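Local atomic coordinates of capsule biosynthesis protein capD (Bacillus anthracis, PDB entry 3G9K), a protein that cleaves the poly-gamma-D-glutamate capsule and joins its fragments to the side-chain amino group of meso-diaminopimelic acid in peptidoglycan. Residues H3-I6 with T12-S15; I72-P77 with P88-Y93. All coordinates share one frame; numbering follows the deposited sequence.

Contact 1: residues H3-I6 with T12-S15; sequences HFVI and TVVS
The antiparallel hairpin of strands 2-7 and 13-19, which starts just after the nucleophile T1 at the chain's N-terminus, is held here by the pairing of I6 with V14. These two form a hydrogen-bonded pair: I6 N donates to V14 O at 3.0 Å, and V14 N returns a bond to I6 O at 2.9 Å. Next to them V5 and S15 make a non-hydrogen-bonded pair, and the CA-H group of V5 points at V14 O, with V5 CA and V14 O 3.2 Å apart. Alternation along the strands sorts the side chains onto two faces. On one, I6 CB and V14 CB are 4.4 Å apart. On the same face the ring of F4 brings CE2 obliquely to V14 CG1. This face packs against the other CapD chain, I6 on its L38 and V14 on its M71, which suits bulky apolar side chains. On the opposite face V5 and V13 lie side by side, V5 CG1 and V13 CG2 4.2 Å apart, and farther along comes a polar pair. With CG anti to the backbone N (chi1 -168°), the imidazole of H3 reaches along the strand until S15 OG lies in its plane at the edge, 3.0 Å from H3 NE2. Serine is small and polar enough for this place: S15 OG makes weak hydrogen bonds with the carbonyls of T63 and I74. The hairpin is no outer edge, for V5, I6 and V13 to S15 also pair with an antiparallel strand of the other CapD chain, and beyond S15 lie strands 63-67 and 70-75.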
# COMPACT_ATOMS: atom_id res chain seq x y z
N HIS B 3 3.15 -0.42 1.00
CA HIS B 3 3.26 -0.08 -0.38
C HIS B 3 4.70 -0.33 -0.89
O HIS B 3 5.64 0.10 -0.23
CB HIS B 3 2.93 1.34 -0.65
CG HIS B 3 2.77 1.59 -2.09
ND1 HIS B 3 3.77 2.12 -2.86
CD2 HIS B 3 1.77 1.27 -2.94
CE1 HIS B 3 3.40 2.11 -4.12
NE2 HIS B 3 2.18 1.62 -4.19
N PHE B 4 4.84 -1.03 -2.03
CA PHE B 4 6.15 -1.14 -2.70
C PHE B 4 6.09 -0.76 -4.21
O PHE B 4 5.03 -0.68 -4.83
CB PHE B 4 6.77 -2.53 -2.43
CG PHE B 4 6.03 -3.65 -3.11
CD1 PHE B 4 4.97 -4.26 -2.47
CD2 PHE B 4 6.34 -4.02 -4.43
CE1 PHE B 4 4.28 -5.28 -3.08
CE2 PHE B 4 5.67 -5.03 -5.05
CZ PHE B 4 4.61 -5.67 -4.38
N VAL B 5 7.27 -0.46 -4.77
CA VAL B 5 7.45 -0.12 -6.18
C VAL B 5 8.68 -0.84 -6.70
O VAL B 5 9.71 -0.90 -6.00
CB VAL B 5 7.62 1.40 -6.36
CG1 VAL B 5 7.58 1.78 -7.88
CG2 VAL B 5 6.53 2.15 -5.54
N ILE B 6 8.53 -1.41 -7.88
CA ILE B 6 9.63 -2.11 -8.57
C ILE B 6 9.71 -1.62 -9.99
O ILE B 6 8.70 -1.41 -10.61
CB ILE B 6 9.38 -3.58 -8.60
CG1 ILE B 6 9.17 -4.08 -7.17
CG2 ILE B 6 10.59 -4.34 -9.26
CD1 ILE B 6 8.78 -5.53 -7.11
N THR B 12 9.35 -1.82 -17.00
CA THR B 12 8.01 -2.10 -16.50
C THR B 12 8.02 -1.66 -15.04
O THR B 12 9.00 -1.88 -14.34
CB THR B 12 7.64 -3.58 -16.59
OG1 THR B 12 7.69 -3.99 -17.96
CG2 THR B 12 6.26 -3.83 -16.02
N VAL B 13 6.95 -1.02 -14.61
CA VAL B 13 6.83 -0.51 -13.25
C VAL B 13 5.65 -1.20 -12.58
O VAL B 13 4.54 -1.28 -13.10
CB VAL B 13 6.81 1.06 -13.15
CG1 VAL B 13 6.12 1.67 -14.32
CG2 VAL B 13 6.24 1.60 -11.82
N VAL B 14 5.92 -1.76 -11.42
CA VAL B 14 4.85 -2.27 -10.61
C VAL B 14 4.71 -1.34 -9.40
O VAL B 14 5.71 -1.04 -8.72
CB VAL B 14 5.20 -3.69 -10.07
CG1 VAL B 14 4.19 -4.11 -8.99
CG2 VAL B 14 5.28 -4.74 -11.23
N SER B 15 3.48 -1.01 -9.06
CA SER B 15 3.19 -0.24 -7.85
C SER B 15 2.08 -1.00 -7.15
O SER B 15 0.96 -1.11 -7.71
CB SER B 15 2.75 1.16 -8.23
OG SER B 15 2.63 2.01 -7.13

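Contact 2: residues I72-P77 with P88-Y93; sequences IGIGSP and PILDKY
Y93 and I72 meet where helix 82-94 lies over strand 70-75, with the end methyl CD1 of I72 set obliquely against the tyrosine ring, 3.7 Å from Y93 CE2. The ring comes down beside the isoleucine because Y93 CG stands anti to the backbone N (chi1 179°), and the two side chains run antiparallel alongside one another. One helical turn back, L90 repeats the theme: its CD2 branch lies 4.0 Å from CD1 of I74. I72 and I74, two residues apart, both point from the strand to the helix. The extended CG1-CD1 arm of I74 and the branched end of L90 together span the 9.5 Å between the CA atoms of I74 and L90. Outside this small apolar seam the contact is looser. I89 approaches the strand less closely and also packs on L100 and I103 of helix 100-105, while Y93, partly exposed, carries its OH to a hydrogen bond with E70. At the far end S76 and P77 run clear of residues 88-93; there S76 OG donates to a lone pair of P77 O at 2.8 Å and accepts from the backbone N of G148, and P77 touches the bound glutamate. A helix laid on an antiparallel sheet through aliphatic side chains is consistent with the outer helical layer of the alpha-beta-beta-alpha sandwich of N-terminal nucleophile hydrolases.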
# COMPACT_ATOMS: atom_id res chain seq x y z
N ILE B 72 7.58 7.58 -12.83
CA ILE B 72 7.46 7.55 -11.38
C ILE B 72 6.46 6.48 -10.96
O ILE B 72 5.36 6.43 -11.48
CB ILE B 72 6.98 8.88 -10.77
CG1 ILE B 72 7.89 10.04 -11.14
CG2 ILE B 72 6.89 8.80 -9.25
CD1 ILE B 72 7.23 11.39 -10.79
N GLY B 73 6.86 5.63 -10.01
CA GLY B 73 5.93 4.70 -9.33
C GLY B 73 5.86 5.12 -7.87
O GLY B 73 6.88 5.40 -7.26
N ILE B 74 4.66 5.20 -7.30
CA ILE B 74 4.50 5.80 -5.99
C ILE B 74 3.23 5.25 -5.34
O ILE B 74 2.25 4.89 -6.02
CB ILE B 74 4.51 7.39 -6.05
CG1 ILE B 74 4.59 8.06 -4.70
CG2 ILE B 74 3.22 7.94 -6.84
CD1 ILE B 74 5.01 9.52 -4.74
N GLY B 75 3.25 5.24 -4.01
CA GLY B 75 2.08 4.89 -3.23
C GLY B 75 2.37 5.01 -1.76
O GLY B 75 3.51 5.29 -1.37
N SER B 76 1.35 4.75 -0.95
CA SER B 76 1.45 4.88 0.52
C SER B 76 0.37 4.12 1.25
O SER B 76 -0.75 4.08 0.78
CB SER B 76 1.30 6.34 0.93
OG SER B 76 1.67 6.53 2.31
N PRO B 77 0.68 3.60 2.44
CA PRO B 77 -0.34 3.26 3.39
C PRO B 77 -0.92 4.52 4.08
O PRO B 77 -0.55 5.65 3.73
CB PRO B 77 0.42 2.37 4.37
CG PRO B 77 1.78 2.96 4.37
CD PRO B 77 2.02 3.32 2.97
N PRO B 88 -0.02 16.73 -1.61
CA PRO B 88 1.01 17.75 -1.41
C PRO B 88 2.42 17.25 -1.81
O PRO B 88 3.23 18.02 -2.33
CB PRO B 88 0.91 18.08 0.08
CG PRO B 88 -0.35 17.49 0.57
CD PRO B 88 -0.68 16.36 -0.35
N ILE B 89 2.69 15.97 -1.64
CA ILE B 89 3.99 15.43 -2.04
C ILE B 89 4.22 15.59 -3.54
O ILE B 89 5.20 16.21 -3.96
CB ILE B 89 4.15 13.97 -1.58
CG1 ILE B 89 4.28 13.93 -0.04
CG2 ILE B 89 5.38 13.38 -2.26
CD1 ILE B 89 4.24 12.52 0.54
N LEU B 90 3.30 15.07 -4.34
CA LEU B 90 3.35 15.19 -5.82
C LEU B 90 3.24 16.65 -6.31
O LEU B 90 3.91 17.03 -7.27
CB LEU B 90 2.28 14.27 -6.46
CG LEU B 90 2.64 12.77 -6.35
CD1 LEU B 90 1.51 11.85 -6.71
CD2 LEU B 90 3.89 12.48 -7.20
N ASP B 91 2.43 17.47 -5.63
CA ASP B 91 2.29 18.91 -5.94
C ASP B 91 3.64 19.62 -5.82
O ASP B 91 4.07 20.33 -6.72
CB ASP B 91 1.31 19.59 -4.97
CG ASP B 91 1.17 21.09 -5.22
OD1 ASP B 91 0.76 21.44 -6.34
OD2 ASP B 91 1.47 21.90 -4.30
N LYS B 92 4.32 19.42 -4.70
CA LYS B 92 5.64 20.02 -4.51
C LYS B 92 6.69 19.46 -5.50
O LYS B 92 7.57 20.20 -5.98
CB LYS B 92 6.10 19.85 -3.06
CG LYS B 92 5.28 20.65 -2.05
CD LYS B 92 5.74 20.39 -0.62
CE LYS B 92 4.58 20.41 0.39
NZ LYS B 92 4.96 19.72 1.66
N TYR B 93 6.62 18.17 -5.79
CA TYR B 93 7.61 17.53 -6.63
C TYR B 93 7.53 18.07 -8.05
O TYR B 93 8.56 18.42 -8.66
CB TYR B 93 7.50 15.99 -6.64
CG TYR B 93 8.54 15.36 -7.55
CD1 TYR B 93 9.88 15.32 -7.18
CD2 TYR B 93 8.20 14.89 -8.82
CE1 TYR B 93 10.83 14.81 -8.01
CE2 TYR B 93 9.14 14.38 -9.66
CZ TYR B 93 10.47 14.32 -9.25
OH TYR B 93 11.42 13.82 -10.10

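Both contacts are mostly buried, but they lie in successive layers. Contact 1 is strand against strand, in which main-chain hydrogen bonds do the joining; contact 2 is helix against strand, and side-chain methyls and a ring do all of it. The layers meet at strand 70-75, whose two faces serve different partners: the isoleucines look to the helix, while the glycine side receives the imidazole of H3, with H3 CE1 3.1 Å from G75 N. Absence of a side chain at G75 suits so close an approach. P77 belongs to the glutamate pocket, although the apolar seam of contact 2 lies away from it; H3 lies some way off, its side chain about 6 Å from that of T1.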